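Local coordinates for protein MgGH51 (PDB 6ZQ0) that probably acts as an alpha-L-arabinofuranosidase, releasing terminal arabinofuranosyl residues from arabinose-containing polysaccharides, at residues V399-T404 with Y425-Y430. Numbering follows the deposited sequence.
Sequences VHVYQT and YFEGEY. With LXE ([(1~{S},2~{S},3~{S},4~{S})-2-(hydroxymethyl)-3,4-bis(oxidanyl)cyclopentyl]azanium), chain G.
H400 and E429 stack where neighbouring parallel strands of the (beta/alpha)8 barrel, joined by a beta-alpha-beta crossover, the second turning a corner at E429, bring their side chains into the ligand site, a worked example of how barrels deliver active-site groups. The E429 carboxylate lies over one face of the H400 imidazole, planes 24° apart and CD offset toward the ring's rim, and E429 CG sits 3.7 Å from the ring centroid, a CH-pi contact almost on the normal. H400 CG stands anti to its carbonyl carbon (chi1 -62°), which brings one ring face against the extended E429 chain, while ND1 and NE2 bond to E351 and D398, fixing the ring's rotation. Replacing H400 by alanine is likely to leave E351 and D398 without their imidazole partner and the E429 chain freer to turn. Between the backbones, V399 N donates to F426 O (2.7 Å) and V401 N to E429 O (3.0 Å). On the sheet's other face, V401 CG1 packs against Y430 CB at 4.1 Å. E429 OE2 pairs with R226 and accepts the ligand's O2' hydroxyl at 2.7 Å. Two residues along the strand from H400, Y402 OH stands 2.8 Å from ligand O5'.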
ATOM      1  N   VAL A 399       0.286   0.541 -17.997  1.00 15.59           N
ATOM      2  CA  VAL A 399       1.463   1.292 -18.521  1.00 15.07           C
ATOM      3  C   VAL A 399       2.187   1.852 -17.328  1.00 16.23           C
ATOM      4  O   VAL A 399       1.537   2.475 -16.469  1.00 17.39           O
ATOM      5  CB  VAL A 399       1.027   2.397 -19.490  1.00 16.94           C
ATOM      6  CG1 VAL A 399       2.233   3.126 -20.071  1.00 17.04           C
ATOM      7  CG2 VAL A 399       0.132   1.840 -20.594  1.00 16.82           C
ATOM      8  N   HIS A 400       3.458   1.528 -17.206  1.00 17.24           N
ATOM      9  CA  HIS A 400       4.320   2.011 -16.115  1.00 18.62           C
ATOM     10  C   HIS A 400       5.385   2.964 -16.640  1.00 17.86           C
ATOM     11  O   HIS A 400       5.998   2.630 -17.650  1.00 21.57           O
ATOM     12  CB  HIS A 400       5.030   0.839 -15.446  1.00 18.68           C
ATOM     13  CG  HIS A 400       4.101  -0.136 -14.818  1.00 18.21           C
ATOM     14  ND1 HIS A 400       4.563  -1.273 -14.208  1.00 17.72           N
ATOM     15  CD2 HIS A 400       2.758  -0.147 -14.678  1.00 19.58           C
ATOM     16  CE1 HIS A 400       3.528  -1.954 -13.748  1.00 18.83           C
ATOM     17  NE2 HIS A 400       2.412  -1.294 -14.020  1.00 18.36           N
ATOM     18  N   VAL A 401       5.674   4.030 -15.901  1.00 16.93           N
ATOM     19  CA  VAL A 401       6.805   4.902 -16.282  1.00 17.12           C
ATOM     20  C   VAL A 401       7.390   5.566 -15.046  1.00 18.40           C
ATOM     21  O   VAL A 401       6.650   6.154 -14.216  1.00 17.28           O
ATOM     22  CB  VAL A 401       6.434   5.919 -17.357  1.00 18.55           C
ATOM     23  CG1 VAL A 401       5.381   6.881 -16.915  1.00 18.90           C
ATOM     24  CG2 VAL A 401       7.694   6.641 -17.836  1.00 20.56           C
ATOM     25  N   TYR A 402       8.697   5.427 -14.936  1.00 18.57           N
ATOM     26  CA  TYR A 402       9.553   6.110 -13.937  1.00 18.10           C
ATOM     27  C   TYR A 402      10.493   6.973 -14.752  1.00 18.66           C
ATOM     28  O   TYR A 402      11.132   6.438 -15.681  1.00 19.93           O
ATOM     29  CB  TYR A 402      10.285   5.102 -13.065  1.00 18.57           C
ATOM     30  CG  TYR A 402       9.362   4.353 -12.144  1.00 19.16           C
ATOM     31  CD1 TYR A 402       8.724   4.987 -11.097  1.00 21.54           C
ATOM     32  CD2 TYR A 402       9.068   3.014 -12.361  1.00 22.07           C
ATOM     33  CE1 TYR A 402       7.867   4.301 -10.247  1.00 20.52           C
ATOM     34  CE2 TYR A 402       8.204   2.330 -11.530  1.00 24.06           C
ATOM     35  CZ  TYR A 402       7.639   2.967 -10.439  1.00 23.43           C
ATOM     36  OH  TYR A 402       6.785   2.278  -9.631  1.00 26.65           O
ATOM     37  N   GLN A 403      10.513   8.271 -14.492  1.00 17.71           N
ATOM     38  CA  GLN A 403      11.276   9.195 -15.369  1.00 17.31           C
ATOM     39  C   GLN A 403      11.587  10.456 -14.561  1.00 17.70           C
ATOM     40  O   GLN A 403      11.291  10.491 -13.328  1.00 18.86           O
ATOM     41  CB  GLN A 403      10.454   9.475 -16.633  1.00 17.66           C
ATOM     42  CG  GLN A 403      11.009   8.828 -17.910  1.00 18.16           C
ATOM     43  CD  GLN A 403      12.384   9.343 -18.279  1.00 21.36           C
ATOM     44  OE1 GLN A 403      12.827  10.384 -17.824  1.00 20.21           O
ATOM     45  NE2 GLN A 403      13.075   8.612 -19.145  1.00 22.90           N
ATOM     46  N   THR A 404      12.138  11.476 -15.205  1.00 18.79           N
ATOM     47  CA  THR A 404      12.489  12.739 -14.541  1.00 17.79           C
ATOM     48  C   THR A 404      11.269  13.633 -14.454  1.00 17.58           C
ATOM     49  O   THR A 404      10.338  13.492 -15.254  1.00 18.94           O
ATOM     50  CB  THR A 404      13.586  13.468 -15.324  1.00 19.28           C
ATOM     51  OG1 THR A 404      13.027  13.873 -16.576  1.00 21.81           O
ATOM     52  CG2 THR A 404      14.816  12.616 -15.510  1.00 20.07           C
ATOM     53  N   TYR A 425      -6.500   2.330 -20.826  1.00 17.42           N
ATOM     54  CA  TYR A 425      -5.138   2.340 -20.293  1.00 17.60           C
ATOM     55  C   TYR A 425      -5.208   2.652 -18.812  1.00 18.67           C
ATOM     56  O   TYR A 425      -5.947   3.536 -18.379  1.00 18.07           O
ATOM     57  CB  TYR A 425      -4.238   3.262 -21.115  1.00 18.82           C
ATOM     58  CG  TYR A 425      -4.112   2.792 -22.539  1.00 18.33           C
ATOM     59  CD1 TYR A 425      -3.167   1.848 -22.888  1.00 18.84           C
ATOM     60  CD2 TYR A 425      -5.052   3.163 -23.491  1.00 18.57           C
ATOM     61  CE1 TYR A 425      -3.106   1.321 -24.175  1.00 19.75           C
ATOM     62  CE2 TYR A 425      -4.990   2.666 -24.777  1.00 18.95           C
ATOM     63  CZ  TYR A 425      -4.020   1.752 -25.116  1.00 20.73           C
ATOM     64  OH  TYR A 425      -3.966   1.261 -26.383  1.00 22.44           O
ATOM     65  N   PHE A 426      -4.423   1.882 -18.067  1.00 16.99           N
ATOM     66  CA  PHE A 426      -4.183   2.021 -16.614  1.00 17.10           C
ATOM     67  C   PHE A 426      -2.736   2.472 -16.465  1.00 17.01           C
ATOM     68  O   PHE A 426      -1.847   1.692 -16.840  1.00 17.78           O
ATOM     69  CB  PHE A 426      -4.482   0.686 -15.935  1.00 17.75           C
ATOM     70  CG  PHE A 426      -4.172   0.553 -14.463  1.00 17.78           C
ATOM     71  CD1 PHE A 426      -4.248   1.636 -13.608  1.00 19.43           C
ATOM     72  CD2 PHE A 426      -3.792  -0.670 -13.933  1.00 17.56           C
ATOM     73  CE1 PHE A 426      -4.037   1.454 -12.249  1.00 20.59           C
ATOM     74  CE2 PHE A 426      -3.570  -0.846 -12.586  1.00 17.26           C
ATOM     75  CZ  PHE A 426      -3.705   0.221 -11.744  1.00 18.62           C
ATOM     76  N   GLU A 427      -2.519   3.670 -15.919  1.00 16.53           N
ATOM     77  CA  GLU A 427      -1.164   4.118 -15.587  1.00 17.25           C
ATOM     78  C   GLU A 427      -0.851   3.566 -14.195  1.00 17.38           C
ATOM     79  O   GLU A 427      -0.968   4.323 -13.211  1.00 17.50           O
ATOM     80  CB  GLU A 427      -1.028   5.614 -15.759  1.00 17.98           C
ATOM     81  CG  GLU A 427       0.431   6.023 -15.855  1.00 20.24           C
ATOM     82  CD  GLU A 427       1.011   6.056 -17.253  1.00 20.19           C
ATOM     83  OE1 GLU A 427       0.262   5.911 -18.219  1.00 21.05           O
ATOM     84  OE2 GLU A 427       2.219   6.148 -17.349  1.00 22.35           O
ATOM     85  N   GLY A 428      -0.570   2.263 -14.120  1.00 16.70           N
ATOM     86  CA  GLY A 428      -0.588   1.498 -12.859  1.00 16.84           C
ATOM     87  C   GLY A 428       0.586   1.819 -11.944  1.00 16.46           C
ATOM     88  O   GLY A 428       0.490   1.506 -10.720  1.00 18.10           O
ATOM     89  N   GLU A 429       1.664   2.356 -12.508  1.00 16.82           N
ATOM     90  CA  GLU A 429       2.850   2.841 -11.766  1.00 19.39           C
ATOM     91  C   GLU A 429       3.383   4.061 -12.473  1.00 20.58           C
ATOM     92  O   GLU A 429       3.730   3.974 -13.680  1.00 20.01           O
ATOM     93  CB  GLU A 429       3.980   1.813 -11.650  1.00 20.03           C
ATOM     94  CG  GLU A 429       3.516   0.593 -10.898  1.00 22.36           C
ATOM     95  CD  GLU A 429       4.518  -0.523 -10.830  1.00 27.28           C
ATOM     96  OE1 GLU A 429       5.727  -0.213 -11.015  1.00 24.01           O
ATOM     97  OE2 GLU A 429       4.062  -1.712 -10.745  1.00 28.58           O
ATOM     98  N   TYR A 430       3.495   5.167 -11.755  1.00 16.91           N
ATOM     99  CA  TYR A 430       4.288   6.277 -12.313  1.00 16.62           C
ATOM    100  C   TYR A 430       4.822   7.110 -11.183  1.00 17.70           C
ATOM    101  O   TYR A 430       4.204   7.139 -10.098  1.00 18.29           O
ATOM    102  CB  TYR A 430       3.514   7.123 -13.315  1.00 16.62           C
ATOM    103  CG  TYR A 430       2.361   7.884 -12.750  1.00 15.62           C
ATOM    104  CD1 TYR A 430       1.148   7.270 -12.482  1.00 17.05           C
ATOM    105  CD2 TYR A 430       2.483   9.228 -12.473  1.00 17.12           C
ATOM    106  CE1 TYR A 430       0.077   7.990 -11.986  1.00 16.17           C
ATOM    107  CE2 TYR A 430       1.431   9.962 -11.989  1.00 17.37           C
ATOM    108  CZ  TYR A 430       0.225   9.344 -11.731  1.00 16.58           C
ATOM    109  OH  TYR A 430      -0.794  10.111 -11.279  1.00 17.61           O
TER
HETATM  110  C1' LXE G 711       7.482  -1.622 -10.765  1.00 27.95           C
HETATM  111  C2' LXE G 711       7.176  -2.895 -10.013  1.00 28.97           C
HETATM  112  O2' LXE G 711       5.972  -3.581 -10.376  1.00 28.22           O
HETATM  113  C3' LXE G 711       7.116  -2.470  -8.551  1.00 26.77           C
HETATM  114  O3' LXE G 711       7.168  -3.630  -7.676  1.00 19.33           O
HETATM  115  C4' LXE G 711       8.249  -1.440  -8.433  1.00 27.96           C
HETATM  116  C5' LXE G 711       8.111  -0.292  -7.403  1.00 31.02           C
HETATM  117  O5' LXE G 711       6.910   0.476  -7.552  1.00 29.73           O
HETATM  118  C6' LXE G 711       8.388  -0.871  -9.857  1.00 30.39           C
HETATM  119  N1' LXE G 711       9.731  -0.962 -10.437  1.00 36.56           N